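Local coordinates for protein archeaosine synthase QueF-Like (Pyrobaculum calidifontis, PDB 5K0P) that converts the nitrile group of preQ0-modified tRNA into a formamidine using free ammonium, completing archaeosine biosynthesis as a decamer, at residues D28-S33 and K50-Y55; E71-A76 and P80-T85. One frame throughout, in Å; residues are numbered along the deposited sequence.

In the fold
Contact 1 (28-33 with 50-55) and contact 2 (71-76 with 80-85) follow in series along the chain, the first closing before the second opens. Each sets one of two consecutive helices, 45-53 and 62-77, against one of two adjacent antiparallel strands, 27-37 and 81-90, of a single sheet. Their centres are about 14 Å apart, on opposite sides of the chain's centre. Thr-85 O lies 2.8 Å from Ser-33 N, a probable hydrogen bond joining the strands, while the loop residue Tyr-55, following helix 45-53, packs its OH on Lys-72 CD of helix 62-77. This β-β-α-α-β-β order is that of the tunnel fold, ten copies of which build the decamer, with active sites between subunits.

Contact 1. Residues D28-S33 and K50-Y55; sequences DSFEVS and KMVDSY
The chi1 angles of Phe-30 (61°) and Val-32 (59°) place Phe-30 CG and Val-32 CG1 where each is flanked by its own backbone N and C. Val-52 CG1, anti to its backbone N (172°), comes near both the Phe-30 ring and Val-32 CG1, while Val-52 CG2 makes the closest contact with Val-32. These valines meet tip to tip: Val-32 CG1 lies 3.9 Å from Val-52 CG2 and 4.0 Å from Val-52 CG1, which makes it the methyl that faces the fork. The Phe-30 and Val-52 side chains instead run antiparallel past one another, Phe-30 CE1 reaching Val-52 CG1 at 4.2 Å by an oblique approach. Val-32 CG1 also sits at the edge of the Phe-30 ring, in its plane. No hydrogen bond crosses, and all three residues are buried, so the evidence is for apolar packing alone. Leu-65 and Leu-69 of helix 62-77 extend the same core. Phe-30 also stacks edge-to-face with His-62, which, like Asp-28 on this strand, binds substrate in a site shared by adjacent subunits: helix against sheet beside the active site of a tunnel-fold enzyme.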
loop_
_atom_site.group_PDB
_atom_site.type_symbol
_atom_site.label_atom_id
_atom_site.label_comp_id
_atom_site.label_asym_id
_atom_site.label_seq_id
_atom_site.Cartn_x
_atom_site.Cartn_y
_atom_site.Cartn_z
ATOM N N ASP A 28 24.702 1.517 13.356
ATOM C CA ASP A 28 23.427 2.039 13.749
ATOM C C ASP A 28 22.952 2.746 12.481
ATOM O O ASP A 28 23.306 3.900 12.214
ATOM C CB ASP A 28 23.666 3.006 14.918
ATOM C CG ASP A 28 22.424 3.231 15.789
ATOM O OD1 ASP A 28 21.376 2.664 15.469
ATOM O OD2 ASP A 28 22.497 4.009 16.777
ATOM N N SER A 29 22.148 2.034 11.718
ATOM C CA SER A 29 21.638 2.511 10.452
ATOM C C SER A 29 20.439 3.486 10.644
ATOM O O SER A 29 19.766 3.407 11.606
ATOM C CB SER A 29 21.343 1.263 9.621
ATOM O OG SER A 29 20.696 1.612 8.414
ATOM N N PHE A 30 20.292 4.511 9.825
ATOM C CA PHE A 30 19.232 5.471 9.934
ATOM C C PHE A 30 18.722 6.015 8.628
ATOM O O PHE A 30 19.394 5.947 7.605
ATOM C CB PHE A 30 19.573 6.649 10.895
ATOM C CG PHE A 30 20.752 7.492 10.516
ATOM C CD1 PHE A 30 20.616 8.534 9.701
ATOM C CD2 PHE A 30 22.015 7.198 11.012
ATOM C CE1 PHE A 30 21.693 9.338 9.360
ATOM C CE2 PHE A 30 23.116 7.931 10.683
ATOM C CZ PHE A 30 22.974 9.050 9.849
ATOM N N GLU A 31 17.502 6.580 8.702
ATOM C CA GLU A 31 17.015 7.435 7.694
ATOM C C GLU A 31 16.956 8.882 8.258
ATOM O O GLU A 31 16.456 9.122 9.320
ATOM C CB GLU A 31 15.616 6.893 7.248
ATOM C CG GLU A 31 15.134 7.691 6.045
ATOM C CD GLU A 31 13.644 7.568 5.782
ATOM O OE1 GLU A 31 12.805 8.202 6.543
ATOM O OE2 GLU A 31 13.342 6.876 4.780
ATOM N N VAL A 32 17.440 9.842 7.513
ATOM C CA VAL A 32 17.426 11.231 7.940
ATOM C C VAL A 32 16.677 12.081 6.955
ATOM O O VAL A 32 16.853 11.925 5.722
ATOM C CB VAL A 32 18.838 11.752 8.211
ATOM C CG1 VAL A 32 19.762 11.664 6.977
ATOM C CG2 VAL A 32 18.793 13.215 8.691
ATOM N N SER A 33 15.820 12.938 7.493
ATOM C CA SER A 33 14.990 13.895 6.700
ATOM C C SER A 33 15.386 15.282 7.185
ATOM O O SER A 33 15.417 15.487 8.377
ATOM C CB SER A 33 13.494 13.680 6.956
ATOM O OG SER A 33 13.123 12.442 6.430
ATOM N N LYS A 50 27.595 14.633 1.988
ATOM C CA LYS A 50 28.885 14.580 2.792
ATOM C C LYS A 50 28.598 14.781 4.337
ATOM O O LYS A 50 29.208 14.140 5.212
ATOM C CB LYS A 50 29.976 15.596 2.320
ATOM C CG LYS A 50 30.362 15.659 0.846
ATOM C CD LYS A 50 30.874 14.359 0.134
ATOM C CE LYS A 50 29.862 13.443 -0.703
ATOM N NZ LYS A 50 28.762 13.993 -1.653
ATOM N N MET A 51 27.732 15.729 4.690
ATOM C CA MET A 51 27.393 15.921 6.117
ATOM C C MET A 51 26.863 14.611 6.710
ATOM O O MET A 51 27.322 14.160 7.748
ATOM C CB MET A 51 26.338 16.993 6.280
ATOM C CG MET A 51 26.791 18.427 5.977
ATOM S SD MET A 51 25.358 19.518 6.142
ATOM C CE MET A 51 26.169 21.060 5.747
ATOM N N VAL A 52 25.971 13.958 5.984
ATOM C CA VAL A 52 25.355 12.779 6.490
ATOM C C VAL A 52 26.412 11.634 6.538
ATOM O O VAL A 52 26.429 10.916 7.517
ATOM C CB VAL A 52 24.158 12.320 5.619
ATOM C CG1 VAL A 52 23.644 10.985 6.056
ATOM C CG2 VAL A 52 23.011 13.354 5.712
ATOM N N ASP A 53 27.187 11.450 5.467
ATOM C CA ASP A 53 28.212 10.414 5.464
ATOM C C ASP A 53 29.304 10.664 6.490
ATOM O O ASP A 53 30.018 9.757 6.799
ATOM C CB ASP A 53 28.852 10.248 4.081
ATOM C CG ASP A 53 27.897 9.624 3.081
ATOM O OD1 ASP A 53 26.915 9.031 3.511
ATOM O OD2 ASP A 53 28.054 9.753 1.868
ATOM N N SER A 54 29.437 11.884 6.997
ATOM C CA SER A 54 30.496 12.130 7.967
ATOM C C SER A 54 30.392 11.267 9.186
ATOM O O SER A 54 31.387 11.098 9.878
ATOM C CB SER A 54 30.566 13.605 8.394
ATOM O OG SER A 54 29.412 13.998 9.128
ATOM N N TYR A 55 29.198 10.772 9.494
ATOM C CA TYR A 55 28.942 10.007 10.733
ATOM C C TYR A 55 29.324 8.506 10.617
ATOM O O TYR A 55 29.321 7.771 11.611
ATOM C CB TYR A 55 27.458 10.164 11.176
ATOM C CG TYR A 55 27.063 11.586 11.453
ATOM C CD1 TYR A 55 27.475 12.219 12.583
ATOM C CD2 TYR A 55 26.239 12.304 10.558
ATOM C CE1 TYR A 55 27.156 13.574 12.795
ATOM C CE2 TYR A 55 25.957 13.627 10.737
ATOM C CZ TYR A 55 26.374 14.275 11.868
ATOM O OH TYR A 55 26.019 15.631 12.055
#

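Contact 2. Residues E71-A76 and P80-T85; sequences EKVKAA and PYVKVT
Val-73 of helix 62-77 meets Val-82 of strand 81-90 where the helix packs on the antiparallel sheet of the tunnel fold, a short connection returning the chain from the helix to the sheet. The backbones are closest at Lys-74 and Val-82, whose CA atoms are 7.4 Å apart; that spacing has to be filled by side chains, and no hydrogen bond crosses it.

Val-73 and Val-82 have the same rotamer. In each, CG1 stands anti to the backbone N (chi1 176° and -168°), beside the carbonyl carbon, while CG2 takes the position beside the backbone N. The two side chains cross obliquely: CG1 of Val-73 meets CG1 of Val-82, while CG2 of Val-82 turns to the neighbouring residue of the helix, where Lys-74 CG comes within loose contact of it. Lys-74 contributes only the aliphatic root of its chain. Its CA-CB bond does not aim straight at the strand, and after the extended chi2 of 168° the chain folds at its last two torsions, which carries NZ to a hydrogen bond with Ser-101 OG on the adjacent strand 93-102. The lysine therefore sets one methylene, CG, against Val-82 CG2 and places its charge at a polar partner of the same sheet.

Around the pair, Met-51 of helix 45-53 packs on Val-73, and Tyr-36 of strand 27-37 on Val-82, so both valines are buried within one apolar layer. Val-73 also lies about 4 Å, side chain to side chain, from the substrate-binding Leu-43. The separations are those of ordinary van der Waals packing: Lys-74 CG to Val-82 CG2 is 4.3 Å, and Val-73 CG1 to Val-82 CG1 is 4.1 Å.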
loop_
_atom_site.group_PDB
_atom_site.type_symbol
_atom_site.label_atom_id
_atom_site.label_comp_id
_atom_site.label_asym_id
_atom_site.label_seq_id
_atom_site.Cartn_x
_atom_site.Cartn_y
_atom_site.Cartn_z
ATOM N N GLU A 71 22.974 21.664 13.420
ATOM C CA GLU A 71 24.004 22.665 13.613
ATOM C C GLU A 71 24.854 22.736 12.368
ATOM O O GLU A 71 25.176 23.867 11.985
ATOM C CB GLU A 71 24.819 22.493 14.896
ATOM C CG GLU A 71 24.073 22.939 16.165
ATOM C CD GLU A 71 23.491 24.419 16.115
ATOM O OE1 GLU A 71 24.127 25.439 15.671
ATOM O OE2 GLU A 71 22.332 24.581 16.541
ATOM N N LYS A 72 25.138 21.601 11.697
ATOM C CA LYS A 72 25.848 21.657 10.436
ATOM C C LYS A 72 25.138 22.437 9.355
ATOM O O LYS A 72 25.773 23.249 8.615
ATOM C CB LYS A 72 26.130 20.274 9.903
ATOM C CG LYS A 72 27.343 19.710 10.577
ATOM C CD LYS A 72 27.315 18.216 10.565
ATOM C CE LYS A 72 28.520 17.663 11.293
ATOM N NZ LYS A 72 29.418 17.226 10.247
ATOM N N VAL A 73 23.826 22.193 9.249
ATOM C CA VAL A 73 23.029 22.841 8.215
ATOM C C VAL A 73 22.869 24.334 8.531
ATOM O O VAL A 73 22.960 25.151 7.639
ATOM C CB VAL A 73 21.650 22.184 8.023
ATOM C CG1 VAL A 73 20.814 22.971 6.984
ATOM C CG2 VAL A 73 21.825 20.743 7.597
ATOM N N LYS A 74 22.679 24.686 9.780
ATOM C CA LYS A 74 22.541 26.087 10.097
ATOM C C LYS A 74 23.821 26.812 9.797
ATOM O O LYS A 74 23.785 27.966 9.322
ATOM C CB LYS A 74 22.230 26.315 11.557
ATOM C CG LYS A 74 20.772 26.157 11.894
ATOM C CD LYS A 74 20.552 26.102 13.381
ATOM C CE LYS A 74 20.872 27.414 14.110
ATOM N NZ LYS A 74 19.750 28.329 13.785
ATOM N N ALA A 75 24.954 26.171 10.075
ATOM C CA ALA A 75 26.218 26.824 9.824
ATOM C C ALA A 75 26.502 27.018 8.330
ATOM O O ALA A 75 27.025 28.074 7.951
ATOM C CB ALA A 75 27.389 26.109 10.524
ATOM N N ALA A 76 26.157 26.032 7.496
ATOM C CA ALA A 76 26.327 26.147 6.066
ATOM C C ALA A 76 25.429 27.204 5.396
ATOM O O ALA A 76 25.908 27.885 4.512
ATOM C CB ALA A 76 26.109 24.803 5.399
ATOM N N PRO A 80 16.256 30.481 8.080
ATOM C CA PRO A 80 15.376 30.868 9.201
ATOM C C PRO A 80 14.579 29.733 9.823
ATOM O O PRO A 80 13.959 29.950 10.876
ATOM C CB PRO A 80 14.350 31.819 8.540
ATOM C CG PRO A 80 14.370 31.477 7.101
ATOM C CD PRO A 80 15.803 31.106 6.815
ATOM N N TYR A 81 14.524 28.582 9.151
ATOM C CA TYR A 81 13.841 27.408 9.667
ATOM C C TYR A 81 14.601 26.200 9.149
ATOM O O TYR A 81 14.935 26.128 7.964
ATOM C CB TYR A 81 12.366 27.293 9.175
ATOM C CG TYR A 81 11.709 25.959 9.471
ATOM C CD1 TYR A 81 11.456 25.571 10.753
ATOM C CD2 TYR A 81 11.341 25.093 8.440
ATOM C CE1 TYR A 81 10.867 24.379 11.040
ATOM C CE2 TYR A 81 10.745 23.870 8.705
ATOM C CZ TYR A 81 10.531 23.511 10.009
ATOM O OH TYR A 81 9.930 22.293 10.235
ATOM N N VAL A 82 14.835 25.267 10.050
ATOM C CA VAL A 82 15.438 23.933 9.758
ATOM C C VAL A 82 14.882 22.937 10.722
ATOM O O VAL A 82 14.777 23.223 11.940
ATOM C CB VAL A 82 16.955 23.858 10.024
ATOM C CG1 VAL A 82 17.610 22.582 9.451
ATOM C CG2 VAL A 82 17.592 24.951 9.323
ATOM N N LYS A 83 14.552 21.759 10.193
ATOM C CA LYS A 83 14.188 20.637 10.982
ATOM C C LYS A 83 14.879 19.406 10.445
ATOM O O LYS A 83 14.914 19.183 9.230
ATOM C CB LYS A 83 12.669 20.441 10.966
ATOM C CG LYS A 83 12.211 19.299 11.820
ATOM C CD LYS A 83 10.703 19.225 11.965
ATOM C CE LYS A 83 10.076 18.612 10.708
ATOM N NZ LYS A 83 8.613 18.307 10.838
ATOM N N VAL A 84 15.398 18.602 11.385
ATOM C CA VAL A 84 16.094 17.376 11.122
ATOM C C VAL A 84 15.431 16.236 11.865
ATOM O O VAL A 84 15.263 16.328 13.068
ATOM C CB VAL A 84 17.533 17.448 11.630
ATOM C CG1 VAL A 84 18.252 16.112 11.380
ATOM C CG2 VAL A 84 18.288 18.601 10.978
ATOM N N THR A 85 15.184 15.124 11.179
ATOM C CA THR A 85 14.495 14.022 11.742
ATOM C C THR A 85 15.297 12.799 11.400
ATOM O O THR A 85 15.588 12.562 10.208
ATOM C CB THR A 85 13.036 13.830 11.198
ATOM O OG1 THR A 85 12.195 14.994 11.518
ATOM C CG2 THR A 85 12.420 12.625 11.920
#